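Local coordinates for macrodomain protein (Streptomyces coelicolor, PDB 5E3B) that probably removes ADP-ribose from modified thymidine in DNA as a macrodomain hydrolase, and whose disruption increases antibiotic production, at residues V27-S35 with F56-W64. Residues are numbered along the deposited sequence; the frame is centred on the assembly and turned at random. Where two conformers were deposited one is given.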
loop_
_atom_site.group_PDB
_atom_site.type_symbol
_atom_site.label_atom_id
_atom_site.label_comp_id
_atom_site.label_asym_id
_atom_site.label_seq_id
_atom_site.Cartn_x
_atom_site.Cartn_y
_atom_site.Cartn_z
ATOM N N VAL A 27 -3.624 0.521 -15.335
ATOM C CA VAL A 27 -2.536 0.876 -16.232
ATOM C C VAL A 27 -1.374 -0.055 -16.061
ATOM O O VAL A 27 -1.170 -0.723 -15.049
ATOM C CB VAL A 27 -2.076 2.323 -16.064
ATOM C CG1 VAL A 27 -3.155 3.330 -16.190
ATOM C CG2 VAL A 27 -1.355 2.405 -14.744
ATOM N N ARG A 28 -0.599 -0.182 -17.142
ATOM C CA ARG A 28 0.618 -0.890 -17.113
ATOM C C ARG A 28 1.716 0.154 -16.834
ATOM O O ARG A 28 1.794 1.191 -17.506
ATOM C CB ARG A 28 0.839 -1.627 -18.431
ATOM C CG ARG A 28 2.184 -2.225 -18.460
ATOM C CD ARG A 28 2.236 -3.530 -19.142
ATOM N NE ARG A 28 3.629 -3.874 -19.307
ATOM C CZ ARG A 28 4.115 -4.775 -20.146
ATOM N NH1 ARG A 28 3.313 -5.462 -20.948
ATOM N NH2 ARG A 28 5.431 -4.976 -20.208
ATOM N N GLY A 29 2.440 -0.095 -15.764
ATOM C CA GLY A 29 3.424 0.869 -15.282
ATOM C C GLY A 29 4.010 0.515 -13.950
ATOM O O GLY A 29 3.693 -0.455 -13.299
ATOM N N ASP A 30 4.969 1.386 -13.587
ATOM C CA ASP A 30 5.643 1.262 -12.243
ATOM C C ASP A 30 4.849 2.256 -11.343
ATOM O O ASP A 30 4.814 3.467 -11.519
ATOM C CB ASP A 30 7.209 1.483 -12.280
ATOM C CG ASP A 30 7.897 1.568 -10.899
ATOM O OD1 ASP A 30 7.379 1.279 -9.834
ATOM O OD2 ASP A 30 9.084 1.944 -10.870
ATOM N N ALA A 31 4.138 1.607 -10.394
ATOM C CA ALA A 31 3.359 2.342 -9.366
ATOM C C ALA A 31 4.202 3.308 -8.524
ATOM O O ALA A 31 3.623 4.177 -7.907
ATOM C CB ALA A 31 2.649 1.399 -8.454
ATOM N N THR A 32 5.515 3.159 -8.501
ATOM C CA THR A 32 6.386 4.122 -7.795
ATOM C C THR A 32 6.637 5.352 -8.527
ATOM O O THR A 32 7.272 6.272 -8.000
ATOM C CB THR A 32 7.711 3.451 -7.328
ATOM O OG1 THR A 32 8.576 3.210 -8.449
ATOM C CG2 THR A 32 7.428 2.219 -6.536
ATOM N N ALA A 33 6.127 5.484 -9.751
ATOM C CA ALA A 33 6.228 6.696 -10.466
ATOM C C ALA A 33 4.935 7.198 -11.044
ATOM O O ALA A 33 4.835 7.350 -12.242
ATOM C CB ALA A 33 7.269 6.534 -11.566
ATOM N N PRO A 34 3.947 7.492 -10.215
ATOM C CA PRO A 34 2.667 8.027 -10.758
ATOM C C PRO A 34 2.891 9.365 -11.415
ATOM O O PRO A 34 3.711 10.144 -10.902
ATOM C CB PRO A 34 1.771 8.189 -9.509
ATOM C CG PRO A 34 2.536 7.695 -8.360
ATOM C CD PRO A 34 3.951 7.459 -8.746
ATOM N N SER A 35 2.156 9.633 -12.488
ATOM C CA SER A 35 2.394 10.834 -13.301
ATOM C C SER A 35 1.189 11.742 -13.286
ATOM O O SER A 35 0.706 12.202 -14.317
ATOM C CB SER A 35 2.706 10.434 -14.727
ATOM O OG SER A 35 1.618 9.683 -15.241
ATOM N N PHE A 56 7.311 -6.143 -4.866
ATOM C CA PHE A 56 7.151 -4.706 -5.015
ATOM C C PHE A 56 8.056 -3.900 -4.029
ATOM O O PHE A 56 8.485 -2.804 -4.384
ATOM C CB PHE A 56 5.709 -4.286 -4.765
ATOM C CG PHE A 56 5.448 -2.866 -5.075
ATOM C CD1 PHE A 56 5.452 -2.378 -6.383
ATOM C CD2 PHE A 56 5.124 -1.987 -4.071
ATOM C CE1 PHE A 56 5.163 -1.075 -6.663
ATOM C CE2 PHE A 56 4.915 -0.672 -4.333
ATOM C CZ PHE A 56 4.874 -0.182 -5.630
ATOM N N VAL A 57 8.316 -4.483 -2.841
ATOM C CA VAL A 57 9.173 -3.794 -1.854
ATOM C C VAL A 57 10.531 -3.509 -2.489
ATOM O O VAL A 57 11.079 -2.415 -2.220
ATOM C CB VAL A 57 9.360 -4.592 -0.579
ATOM C CG1 VAL A 57 8.154 -4.537 0.344
ATOM C CG2 VAL A 57 9.776 -6.039 -0.822
ATOM N N LEU A 58 10.963 -4.343 -3.453
ATOM C CA LEU A 58 12.240 -4.037 -4.122
ATOM C C LEU A 58 12.160 -2.908 -5.106
ATOM O O LEU A 58 13.128 -2.083 -5.246
ATOM C CB LEU A 58 12.849 -5.277 -4.741
ATOM C CG LEU A 58 13.286 -6.344 -3.757
ATOM C CD1 LEU A 58 13.906 -7.454 -4.534
ATOM C CD2 LEU A 58 14.170 -5.902 -2.604
ATOM N N ALA A 59 10.980 -2.746 -5.735
ATOM C CA ALA A 59 10.723 -1.649 -6.617
ATOM C C ALA A 59 10.720 -0.314 -5.829
ATOM O O ALA A 59 11.272 0.681 -6.226
ATOM C CB ALA A 59 9.401 -1.750 -7.363
ATOM N N VAL A 60 10.128 -0.375 -4.627
ATOM C CA VAL A 60 10.151 0.816 -3.750
ATOM C C VAL A 60 11.608 1.205 -3.371
ATOM O O VAL A 60 11.950 2.377 -3.528
ATOM C CB VAL A 60 9.260 0.569 -2.495
ATOM C CG1 VAL A 60 9.366 1.689 -1.495
ATOM C CG2 VAL A 60 7.845 0.365 -2.949
ATOM N N SER A 61 12.367 0.216 -2.958
ATOM C CA SER A 61 13.790 0.503 -2.540
ATOM C C SER A 61 14.670 0.897 -3.723
ATOM O O SER A 61 15.647 1.641 -3.541
ATOM C CB SER A 61 14.331 -0.610 -1.710
ATOM O OG SER A 61 13.686 -0.737 -0.471
ATOM N N ARG A 62 14.298 0.465 -4.923
ATOM C CA ARG A 62 14.956 1.020 -6.119
ATOM C C ARG A 62 14.750 2.436 -6.350
ATOM O O ARG A 62 15.623 3.029 -7.054
ATOM C CB ARG A 62 14.689 0.228 -7.363
ATOM C CG ARG A 62 15.424 -1.105 -7.351
ATOM C CD ARG A 62 15.267 -1.817 -8.686
ATOM N NE ARG A 62 13.930 -2.417 -8.910
ATOM C CZ ARG A 62 13.553 -3.649 -8.507
ATOM N NH1 ARG A 62 14.373 -4.467 -7.833
ATOM N NH2 ARG A 62 12.342 -4.071 -8.769
ATOM N N ARG A 63 13.740 3.065 -5.754
ATOM C CA ARG A 63 13.545 4.471 -5.927
ATOM C C ARG A 63 13.869 5.375 -4.715
ATOM O O ARG A 63 14.358 6.516 -4.875
ATOM C CB ARG A 63 12.107 4.759 -6.313
ATOM C CG ARG A 63 11.869 6.054 -6.990
ATOM C CD ARG A 63 10.504 6.165 -7.660
ATOM N NE ARG A 63 10.379 5.399 -8.901
ATOM C CZ ARG A 63 10.863 5.675 -10.092
ATOM N NH1 ARG A 63 11.634 6.721 -10.334
ATOM N NH2 ARG A 63 10.640 4.777 -11.051
ATOM N N TRP A 64 13.608 4.840 -3.521
ATOM C CA TRP A 64 13.782 5.641 -2.268
ATOM C C TRP A 64 14.181 4.714 -1.200
ATOM O O TRP A 64 13.661 3.599 -1.073
ATOM C CB TRP A 64 12.520 6.291 -1.805
ATOM C CG TRP A 64 11.744 7.133 -2.795
ATOM C CD1 TRP A 64 12.053 8.392 -3.293
ATOM C CD2 TRP A 64 10.516 6.762 -3.406
ATOM N NE1 TRP A 64 11.084 8.799 -4.153
ATOM C CE2 TRP A 64 10.116 7.830 -4.219
ATOM C CE3 TRP A 64 9.682 5.627 -3.310
ATOM C CZ2 TRP A 64 8.925 7.814 -4.964
ATOM C CZ3 TRP A 64 8.504 5.608 -4.084
ATOM C CH2 TRP A 64 8.141 6.666 -4.846
HETATM O O HOH W 1 11.208 1.563 -8.914
#
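Arg63 of the 56-64 segment reaches across to the turn at Asp30-Ala33 and sets the edge of its guanidinium against two side chains. NE donates to Thr32 OG1 over 2.9 Å in a nearly straight bond (166°), and, in the Asp30 conformer modelled here, NH2 makes a longer salt bridge to Asp30 OD2 at 3.2 Å. Both acceptors lie close to the guanidinium plane; the carboxylate is turned about 45° from it, and NH2 comes to OD2 from above the carboxylate plane. A bend at chi3, after an extended start, turns the Arg63 group toward these oxygens, and Ala33 CB covers part of one guanidinium face.

In that same conformer Asp30 is held from its own side as well: OD1 accepts from Thr32 N, an Asx turn built into a type I beta turn. Water 1 bridges the segments, donating to Asp30 OD2 and to Ala59 O.

Thr32 divides the contact. OG1 sits between the backbone N and the carbonyl carbon (chi1 73°), facing Arg63, which puts CG2 on the apolar side, 3.6 Å from Phe56 CZ and 4.1 Å from Val60 CG2. Ala31 CB meets the same end of the Phe56 ring, 3.9 Å from CZ. On the other flank, Trp64 CH2 comes within 3.3 Å of Thr32 O, and the indole carries Arg63 CG over one face.

The contact thus joins the turn after edge strand 25-28 to helix 56-63 of the macrodomain. Around it, Ala31 rests on Tyr175 of strand 172-176, Phe56 and Trp64 pack on Ile42 of strand 40-47, and Trp64 NE1 hydrogen-bonds to Glu94 OE2 on strand 88-94.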